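Local coordinates for protein 2-dehydropantoate 2-reductase (Geobacter metallireducens, PDB 3HN2) that probably catalyses the NADPH-dependent reduction of 2-dehydropantoate (ketopantoate) to (R)-pantoate on the pathway to pantothenate, at residues Arg4-Ala10 with Glu26-Leu32; Gly14-Gly18 with His140-Ile146; Ala118-Ile122 with Arg158-Leu162. All blocks are in the same frame, centred on the assembly; numbering follows the deposited sequence.

Contact 1 (Arg4-Ala10 with Glu26-Leu32)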
loop_
_atom_site.group_PDB
_atom_site.type_symbol
_atom_site.label_atom_id
_atom_site.label_comp_id
_atom_site.label_asym_id
_atom_site.label_seq_id
_atom_site.Cartn_x
_atom_site.Cartn_y
_atom_site.Cartn_z
ATOM N N ARG A 4 34.556 -1.989 6.201
ATOM C CA ARG A 4 34.126 -2.555 4.889
ATOM C C ARG A 4 33.096 -1.679 4.163
ATOM O O ARG A 4 33.093 -1.613 2.933
ATOM C CB ARG A 4 33.612 -3.993 5.048
ATOM C CG ARG A 4 32.627 -4.219 6.188
ATOM C CD ARG A 4 31.999 -5.603 6.108
ATOM N NE ARG A 4 32.922 -6.668 6.510
ATOM C CZ ARG A 4 32.980 -7.204 7.728
ATOM N NH1 ARG A 4 33.856 -8.166 7.985
ATOM N NH2 ARG A 4 32.169 -6.788 8.694
ATOM N N ILE A 5 32.241 -1.003 4.927
ATOM C CA ILE A 5 31.165 -0.184 4.358
ATOM C C ILE A 5 31.378 1.315 4.601
ATOM O O ILE A 5 31.724 1.726 5.708
ATOM C CB ILE A 5 29.758 -0.667 4.850
ATOM C CG1 ILE A 5 29.211 -1.756 3.929
ATOM C CG2 ILE A 5 28.728 0.460 4.877
ATOM C CD1 ILE A 5 29.565 -3.154 4.317
ATOM N N ALA A 6 31.200 2.111 3.544
ATOM C CA ALA A 6 31.148 3.570 3.646
ATOM C C ALA A 6 29.799 4.084 3.160
ATOM O O ALA A 6 29.314 3.651 2.113
ATOM C CB ALA A 6 32.266 4.212 2.840
ATOM N N ILE A 7 29.211 5.015 3.909
ATOM C CA ILE A 7 27.933 5.626 3.525
ATOM C C ILE A 7 28.143 7.030 2.983
ATOM O O ILE A 7 28.588 7.924 3.704
ATOM C CB ILE A 7 26.924 5.696 4.712
ATOM C CG1 ILE A 7 26.752 4.329 5.396
ATOM C CG2 ILE A 7 25.590 6.287 4.252
ATOM C CD1 ILE A 7 26.212 3.227 4.492
ATOM N N VAL A 8 27.810 7.220 1.711
ATOM C CA VAL A 8 27.963 8.517 1.052
ATOM C C VAL A 8 26.588 9.066 0.655
ATOM O O VAL A 8 26.006 8.689 -0.360
ATOM C CB VAL A 8 28.940 8.426 -0.146
ATOM C CG1 VAL A 8 28.974 9.725 -0.933
ATOM C CG2 VAL A 8 30.340 8.077 0.357
ATOM N N GLY A 9 26.069 9.950 1.494
ATOM C CA GLY A 9 24.722 10.474 1.324
ATOM C C GLY A 9 24.281 11.127 2.611
ATOM O O GLY A 9 24.155 12.356 2.678
ATOM N N ALA A 10 24.072 10.292 3.631
ATOM C CA ALA A 10 23.604 10.710 4.959
ATOM C C ALA A 10 22.223 11.369 4.920
ATOM O O ALA A 10 21.920 12.268 5.712
ATOM C CB ALA A 10 24.641 11.602 5.670
ATOM N N GLU A 26 28.332 -4.711 10.997
ATOM C CA GLU A 26 29.125 -4.452 9.810
ATOM C C GLU A 26 29.956 -3.212 10.094
ATOM O O GLU A 26 29.518 -2.320 10.830
ATOM C CB GLU A 26 28.224 -4.239 8.596
ATOM C CG GLU A 26 28.586 -5.084 7.381
ATOM C CD GLU A 26 28.149 -6.541 7.496
ATOM O OE1 GLU A 26 28.883 -7.428 7.007
ATOM O OE2 GLU A 26 27.068 -6.801 8.068
ATOM N N ASP A 27 31.158 -3.164 9.523
ATOM C CA ASP A 27 32.083 -2.060 9.760
ATOM C C ASP A 27 31.672 -0.852 8.922
ATOM O O ASP A 27 32.172 -0.640 7.815
ATOM C CB ASP A 27 33.522 -2.496 9.464
ATOM C CG ASP A 27 34.560 -1.601 10.124
ATOM O OD1 ASP A 27 34.186 -0.710 10.918
ATOM O OD2 ASP A 27 35.760 -1.796 9.847
ATOM N N VAL A 28 30.756 -0.063 9.474
ATOM C CA VAL A 28 30.112 1.025 8.747
ATOM C C VAL A 28 30.761 2.364 9.089
ATOM O O VAL A 28 30.974 2.684 10.260
ATOM C CB VAL A 28 28.576 1.040 9.013
ATOM C CG1 VAL A 28 27.899 2.181 8.292
ATOM C CG2 VAL A 28 27.954 -0.265 8.557
ATOM N N HIS A 29 31.082 3.128 8.048
ATOM C CA HIS A 29 31.740 4.423 8.175
ATOM C C HIS A 29 30.887 5.479 7.492
ATOM O O HIS A 29 30.793 5.508 6.269
ATOM C CB HIS A 29 33.129 4.379 7.529
ATOM C CG HIS A 29 34.001 3.276 8.042
ATOM N ND1 HIS A 29 33.937 1.988 7.556
ATOM C CD2 HIS A 29 34.953 3.268 9.004
ATOM C CE1 HIS A 29 34.811 1.233 8.197
ATOM N NE2 HIS A 29 35.442 1.986 9.081
ATOM N N PHE A 30 30.256 6.338 8.283
ATOM C CA PHE A 30 29.392 7.379 7.743
ATOM C C PHE A 30 30.175 8.630 7.335
ATOM O O PHE A 30 31.021 9.118 8.089
ATOM C CB PHE A 30 28.328 7.769 8.768
ATOM C CG PHE A 30 27.264 6.733 8.981
ATOM C CD1 PHE A 30 26.101 6.750 8.224
ATOM C CD2 PHE A 30 27.410 5.757 9.960
ATOM C CE1 PHE A 30 25.103 5.801 8.430
ATOM C CE2 PHE A 30 26.416 4.809 10.177
ATOM C CZ PHE A 30 25.264 4.830 9.409
ATOM N N LEU A 31 29.885 9.145 6.141
ATOM C CA LEU A 31 30.385 10.452 5.729
ATOM C C LEU A 31 29.323 11.521 5.989
ATOM O O LEU A 31 28.408 11.715 5.186
ATOM C CB LEU A 31 30.826 10.447 4.257
ATOM C CG LEU A 31 31.591 11.670 3.717
ATOM C CD1 LEU A 31 32.841 11.968 4.536
ATOM C CD2 LEU A 31 31.951 11.501 2.244
ATOM N N LEU A 32 29.449 12.196 7.129
ATOM C CA LEU A 32 28.530 13.263 7.516
ATOM C C LEU A 32 29.029 14.626 7.051
ATOM O O LEU A 32 30.234 14.838 6.890
ATOM C CB LEU A 32 28.325 13.292 9.033
ATOM C CG LEU A 32 27.630 12.166 9.817
ATOM C CD1 LEU A 32 26.490 11.475 9.057
ATOM C CD2 LEU A 32 28.640 11.157 10.325
HETATM O O HOH W 1 26.948 13.264 3.014
#
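The carbonyl oxygen Ile5 O is gripped twice by His29: the backbone N of His29 sits 2.8 Å from Ile5 O, and its ring nitrogen ND1 reaches Ile5 O at 2.9 Å from the opposite face of the carbonyl plane. This is the first beta-alpha-beta unit of a Rossmann fold, in which strands 5-8 and 28-31 run parallel, joined by helix 14-23. The histidine can double its hold because its ring folds back beside its own backbone N (chi1 -54°), with Ile5 O almost in the ring plane. Asp27 O also takes two donors, Ile5 N at 2.9 Å and Arg4 N on a lone pair at 3.2 Å. Ile7 pairs with the strand on both sides of Phe30, through His29 O and Leu31 N.

On the face that helix 14-23 covers, Ile5, Ile7, Val28 and Phe30 pack together. The CG2 methyls of Ile5 and Val28 touch, and Ile7 lies alongside Phe30, its CG1 over the ring face, 4.1 Å from the Phe30 centroid. Arg4 and Glu26 form a long salt bridge, probably an attraction of charges only, since Glu26 OE1 lies well out of the guanidinium plane and no N-H points at it. At the C-terminal end, where Gly9 opens a probable GxGxxG dinucleotide-binding turn, a water donates to Leu31 O and, weakly, to Gly9 O, while Ala10 CB meets Leu32 CD1 at 3.9 Å.

Contact 2 (Gly14-Gly18 with His140-Ile146)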
loop_
_atom_site.group_PDB
_atom_site.type_symbol
_atom_site.label_atom_id
_atom_site.label_comp_id
_atom_site.label_asym_id
_atom_site.label_seq_id
_atom_site.Cartn_x
_atom_site.Cartn_y
_atom_site.Cartn_z
ATOM N N GLY A 14 20.283 6.711 3.373
ATOM C CA GLY A 14 21.671 6.332 3.602
ATOM C C GLY A 14 21.956 6.076 5.069
ATOM O O GLY A 14 22.689 5.141 5.417
ATOM N N LEU A 15 21.367 6.906 5.927
ATOM C CA LEU A 15 21.487 6.743 7.368
ATOM C C LEU A 15 20.742 5.505 7.841
ATOM O O LEU A 15 21.305 4.696 8.578
ATOM C CB LEU A 15 20.983 7.986 8.105
ATOM C CG LEU A 15 21.854 9.245 8.176
ATOM C CD1 LEU A 15 21.111 10.351 8.900
ATOM C CD2 LEU A 15 23.189 8.985 8.861
ATOM N N TYR A 16 19.492 5.361 7.394
ATOM C CA TYR A 16 18.626 4.233 7.763
ATOM C C TYR A 16 19.237 2.877 7.438
ATOM O O TYR A 16 19.266 1.992 8.290
ATOM C CB TYR A 16 17.255 4.364 7.094
ATOM C CG TYR A 16 16.336 3.175 7.286
ATOM C CD1 TYR A 16 15.779 2.886 8.534
ATOM C CD2 TYR A 16 16.006 2.347 6.214
ATOM C CE1 TYR A 16 14.927 1.793 8.710
ATOM C CE2 TYR A 16 15.150 1.257 6.377
ATOM C CZ TYR A 16 14.613 0.989 7.626
ATOM O OH TYR A 16 13.772 -0.090 7.788
ATOM N N TYR A 17 19.725 2.723 6.212
ATOM C CA TYR A 17 20.343 1.469 5.793
ATOM C C TYR A 17 21.687 1.220 6.465
ATOM O O TYR A 17 21.988 0.090 6.842
ATOM C CB TYR A 17 20.466 1.393 4.269
ATOM C CG TYR A 17 19.143 1.178 3.570
ATOM C CD1 TYR A 17 18.223 0.238 4.038
ATOM C CD2 TYR A 17 18.814 1.908 2.432
ATOM C CE1 TYR A 17 17.004 0.041 3.395
ATOM C CE2 TYR A 17 17.604 1.718 1.780
ATOM C CZ TYR A 17 16.705 0.784 2.263
ATOM O OH TYR A 17 15.510 0.603 1.609
ATOM N N GLY A 18 22.470 2.278 6.637
ATOM C CA GLY A 18 23.757 2.184 7.322
ATOM C C GLY A 18 23.623 1.839 8.794
ATOM O O GLY A 18 24.449 1.102 9.341
ATOM N N HIS A 140 11.578 6.066 10.026
ATOM C CA HIS A 140 11.198 5.057 9.038
ATOM C C HIS A 140 9.714 4.746 9.168
ATOM O O HIS A 140 9.281 4.126 10.141
ATOM C CB HIS A 140 12.053 3.797 9.214
ATOM C CG HIS A 140 11.477 2.564 8.581
ATOM N ND1 HIS A 140 11.121 1.452 9.314
ATOM C CD2 HIS A 140 11.192 2.270 7.290
ATOM C CE1 HIS A 140 10.651 0.523 8.501
ATOM N NE2 HIS A 140 10.681 0.996 7.268
ATOM N N LEU A 141 8.941 5.183 8.177
ATOM C CA LEU A 141 7.478 5.132 8.249
ATOM C C LEU A 141 6.872 3.895 7.590
ATOM O O LEU A 141 5.707 3.568 7.836
ATOM C CB LEU A 141 6.860 6.407 7.655
ATOM C CG LEU A 141 7.414 7.775 8.076
ATOM C CD1 LEU A 141 6.665 8.890 7.350
ATOM C CD2 LEU A 141 7.368 7.984 9.594
ATOM N N GLY A 142 7.658 3.218 6.757
ATOM C CA GLY A 142 7.194 2.026 6.052
ATOM C C GLY A 142 8.184 1.450 5.058
ATOM O O GLY A 142 9.175 2.097 4.711
ATOM N N ALA A 143 7.897 0.225 4.616
ATOM C CA ALA A 143 8.647 -0.488 3.575
ATOM C C ALA A 143 10.152 -0.581 3.854
ATOM O O ALA A 143 10.556 -0.743 5.005
ATOM C CB ALA A 143 8.353 0.112 2.191
ATOM N N GLY A 144 10.973 -0.484 2.813
ATOM C CA GLY A 144 12.421 -0.500 2.974
ATOM C C GLY A 144 13.095 -1.542 2.108
ATOM O O GLY A 144 14.318 -1.679 2.138
ATOM N N ARG A 145 12.293 -2.273 1.336
ATOM C CA ARG A 145 12.792 -3.352 0.484
ATOM C C ARG A 145 13.680 -2.851 -0.660
ATOM O O ARG A 145 13.549 -1.710 -1.101
ATOM C CB ARG A 145 11.636 -4.215 -0.037
ATOM C CG ARG A 145 10.693 -3.527 -0.993
ATOM C CD ARG A 145 9.723 -4.527 -1.601
ATOM N NE ARG A 145 9.039 -3.974 -2.767
ATOM C CZ ARG A 145 9.498 -4.047 -4.015
ATOM N NH1 ARG A 145 10.647 -4.655 -4.279
ATOM N NH2 ARG A 145 8.801 -3.510 -5.007
ATOM N N ILE A 146 14.609 -3.699 -1.103
ATOM C CA ILE A 146 15.594 -3.327 -2.123
ATOM C C ILE A 146 15.687 -4.422 -3.193
ATOM O O ILE A 146 15.692 -5.610 -2.867
ATOM C CB ILE A 146 17.014 -3.094 -1.500
ATOM C CG1 ILE A 146 16.989 -2.038 -0.392
ATOM C CG2 ILE A 146 18.047 -2.681 -2.569
ATOM C CD1 ILE A 146 18.339 -1.829 0.291
#
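Tyr16 lays its phenol over the imidazole of His140 in an offset stack, ring centroids 4.5 Å apart and planes 24° from parallel. The rings are shifted so that Tyr16 OH, rather than the Tyr16 ring, ends above the centre of the His140 ring, 3.2 Å from its plane. With CG anti to the backbone N in both residues (chi1 174° in Tyr16), the two rings reach toward each other and overlap. The imidazole is steadied by its own segment: His140 NE2 donates to Ala143 O at 2.9 Å.

Tyr17, one residue on, uses its hydroxyl differently. Tyr17 OH donates to Gly144 O at 2.6 Å, approaching from above the carbonyl plane, although the oxygen lies near the plane of the tyrosine ring. The Tyr17 ring is sandwiched, with Tyr16 CD2 against one face and Ile146 CD1 against the other, the latter a CH-pi contact 3.9 Å from the centroid. Gly144 belongs to a G1 beta bulge opposite Phe127, and its carbonyl is the one that Tyr17 OH reaches. Strand 121-129 also lines this buried packing, through Leu128 and Ala126. The arrangement is that of a Rossmann-type domain, in which the helix following the probable GxGxxG turn packs against the central sheet.

Contact 3 (Ala118-Ile122 with Arg158-Leu162)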
loop_
_atom_site.group_PDB
_atom_site.type_symbol
_atom_site.label_atom_id
_atom_site.label_comp_id
_atom_site.label_asym_id
_atom_site.label_seq_id
_atom_site.Cartn_x
_atom_site.Cartn_y
_atom_site.Cartn_z
ATOM N N ALA A 118 32.871 -0.073 -14.789
ATOM C CA ALA A 118 31.544 -0.680 -14.908
ATOM C C ALA A 118 31.384 -2.001 -14.148
ATOM O O ALA A 118 30.277 -2.352 -13.749
ATOM C CB ALA A 118 31.167 -0.850 -16.374
ATOM N N GLU A 119 32.485 -2.717 -13.937
ATOM C CA GLU A 119 32.445 -3.975 -13.189
ATOM C C GLU A 119 32.489 -3.776 -11.667
ATOM O O GLU A 119 32.556 -4.750 -10.915
ATOM C CB GLU A 119 33.544 -4.945 -13.657
ATOM C CG GLU A 119 34.980 -4.491 -13.420
ATOM C CD GLU A 119 35.524 -3.645 -14.555
ATOM O OE1 GLU A 119 35.106 -2.474 -14.688
ATOM O OE2 GLU A 119 36.378 -4.150 -15.311
ATOM N N ARG A 120 32.447 -2.519 -11.225
ATOM C CA ARG A 120 32.375 -2.184 -9.801
ATOM C C ARG A 120 30.950 -1.813 -9.391
ATOM O O ARG A 120 30.627 -1.801 -8.205
ATOM C CB ARG A 120 33.306 -1.011 -9.454
ATOM C CG ARG A 120 34.653 -0.994 -10.170
ATOM C CD ARG A 120 35.493 0.202 -9.732
ATOM N NE ARG A 120 36.427 -0.154 -8.666
ATOM C CZ ARG A 120 37.747 -0.251 -8.817
ATOM N NH1 ARG A 120 38.506 -0.588 -7.787
ATOM N NH2 ARG A 120 38.316 -0.004 -9.991
ATOM N N ILE A 121 30.100 -1.521 -10.371
ATOM C CA ILE A 121 28.829 -0.839 -10.109
ATOM C C ILE A 121 27.673 -1.799 -9.848
ATOM O O ILE A 121 27.429 -2.724 -10.620
ATOM C CB ILE A 121 28.487 0.181 -11.238
ATOM C CG1 ILE A 121 29.675 1.115 -11.508
ATOM C CG2 ILE A 121 27.233 0.997 -10.916
ATOM C CD1 ILE A 121 30.238 1.855 -10.284
ATOM N N ILE A 122 26.974 -1.566 -8.741
ATOM C CA ILE A 122 25.776 -2.318 -8.393
ATOM C C ILE A 122 24.604 -1.341 -8.204
ATOM O O ILE A 122 24.696 -0.351 -7.473
ATOM C CB ILE A 122 25.987 -3.225 -7.137
ATOM C CG1 ILE A 122 26.990 -4.341 -7.424
ATOM C CG2 ILE A 122 24.687 -3.888 -6.699
ATOM C CD1 ILE A 122 28.396 -4.068 -6.943
ATOM N N ARG A 158 28.658 -12.274 -6.065
ATOM C CA ARG A 158 28.725 -10.838 -5.769
ATOM C C ARG A 158 27.366 -10.218 -5.404
ATOM O O ARG A 158 27.253 -9.523 -4.395
ATOM C CB ARG A 158 29.388 -10.098 -6.946
ATOM C CG ARG A 158 28.868 -8.693 -7.248
ATOM C CD ARG A 158 29.635 -8.070 -8.397
ATOM N NE ARG A 158 28.830 -7.140 -9.191
ATOM C CZ ARG A 158 29.346 -6.156 -9.924
ATOM N NH1 ARG A 158 28.565 -5.349 -10.627
ATOM N NH2 ARG A 158 30.656 -5.966 -9.947
ATOM N N ILE A 159 26.344 -10.504 -6.205
ATOM C CA ILE A 159 25.019 -9.927 -6.017
ATOM C C ILE A 159 24.253 -10.649 -4.902
ATOM O O ILE A 159 23.504 -10.022 -4.149
ATOM C CB ILE A 159 24.228 -9.889 -7.361
ATOM C CG1 ILE A 159 24.957 -9.006 -8.377
ATOM C CG2 ILE A 159 22.804 -9.367 -7.181
ATOM C CD1 ILE A 159 25.252 -7.598 -7.879
ATOM N N GLU A 160 24.465 -11.958 -4.784
ATOM C CA GLU A 160 23.820 -12.743 -3.733
ATOM C C GLU A 160 24.457 -12.533 -2.365
ATOM O O GLU A 160 23.758 -12.594 -1.359
ATOM C CB GLU A 160 23.767 -14.235 -4.085
ATOM C CG GLU A 160 22.843 -14.587 -5.260
ATOM C CD GLU A 160 21.354 -14.355 -4.974
ATOM O OE1 GLU A 160 20.930 -14.439 -3.800
ATOM O OE2 GLU A 160 20.601 -14.097 -5.939
ATOM N N GLU A 161 25.771 -12.289 -2.330
ATOM C CA GLU A 161 26.479 -11.955 -1.083
ATOM C C GLU A 161 26.004 -10.630 -0.500
ATOM O O GLU A 161 25.896 -10.496 0.716
ATOM C CB GLU A 161 28.000 -11.909 -1.282
ATOM C CG GLU A 161 28.704 -13.265 -1.191
ATOM C CD GLU A 161 30.158 -13.231 -1.675
ATOM O OE1 GLU A 161 30.596 -12.210 -2.254
ATOM O OE2 GLU A 161 30.870 -14.240 -1.474
ATOM N N LEU A 162 25.733 -9.656 -1.370
ATOM C CA LEU A 162 25.164 -8.375 -0.951
ATOM C C LEU A 162 23.703 -8.517 -0.507
ATOM O O LEU A 162 23.296 -7.925 0.494
ATOM C CB LEU A 162 25.282 -7.333 -2.069
ATOM C CG LEU A 162 26.659 -6.722 -2.341
ATOM C CD1 LEU A 162 26.601 -5.800 -3.552
ATOM C CD2 LEU A 162 27.183 -5.969 -1.126
#
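Helix 157-168 packs here on the sheet of the Rossmann-type domain, at the start of strand 121-129 and the turn leading into it. Strand 142-150 and the loop after it bring the helix round to this place. Arg158, near the helix N terminus, does the polar work. Its chain is straight at chi2 (178°) but bent at chi3 (149°), and it carries the guanidinium to the turn, where NH2 donates to the backbone oxygen Glu119 O. The modelled separation is very short and the angle bent, so the detailed geometry of this bond is doubtful. Glu119 O lies near the guanidinium plane, at its edge. Arg158 NH1 also comes close to Ile121 O, but the angle there is too poor for a hydrogen bond.

Ile122 meets the same arginine from the opposite direction. Its CD1 methyl sits over the centre of one guanidinium face, 3.7 Å above the plane, so this flat group has a carbonyl at its edge and a hydrocarbon on its face. Two other Ile122 side-chain carbons meet the helix: CG1 is 3.7 Å from Ile159 CD1 as the two isoleucines slide past each other, while CG2 meets Leu162 CD1 tip to tip at 4.2 Å. On the neighbouring strand 98-101, Ile122 also touches Gln98 and Leu100.

Arg158 NE has a further, weak and long ion pair with Glu150 OE2. The positive charge is thus probably eased partly by a backbone carbonyl and partly by a distant carboxylate, while the apolar part of the contact rests on three aliphatic side chains.

In the fold
From the N terminus, strand 5-8 passes through the glycine-rich turn into helix 14-23 and returns as strand 28-31, and contact 1 closes that short loop. Contact 2 starts from the intervening helix and closes a far longer loop, to strand 142-150, so it crosses contact 1; the two touch where Ile7 and Phe30 meet the helix. Contact 3 opens inside the long loop of contact 2 and ends beyond it on helix 157-168, so these two cross as well, while contact 1 is complete before contact 3 begins. All three reach the same mixed sheet, tying its early parallel strands, its later strands 121-129 and 142-150 and two of its helices together.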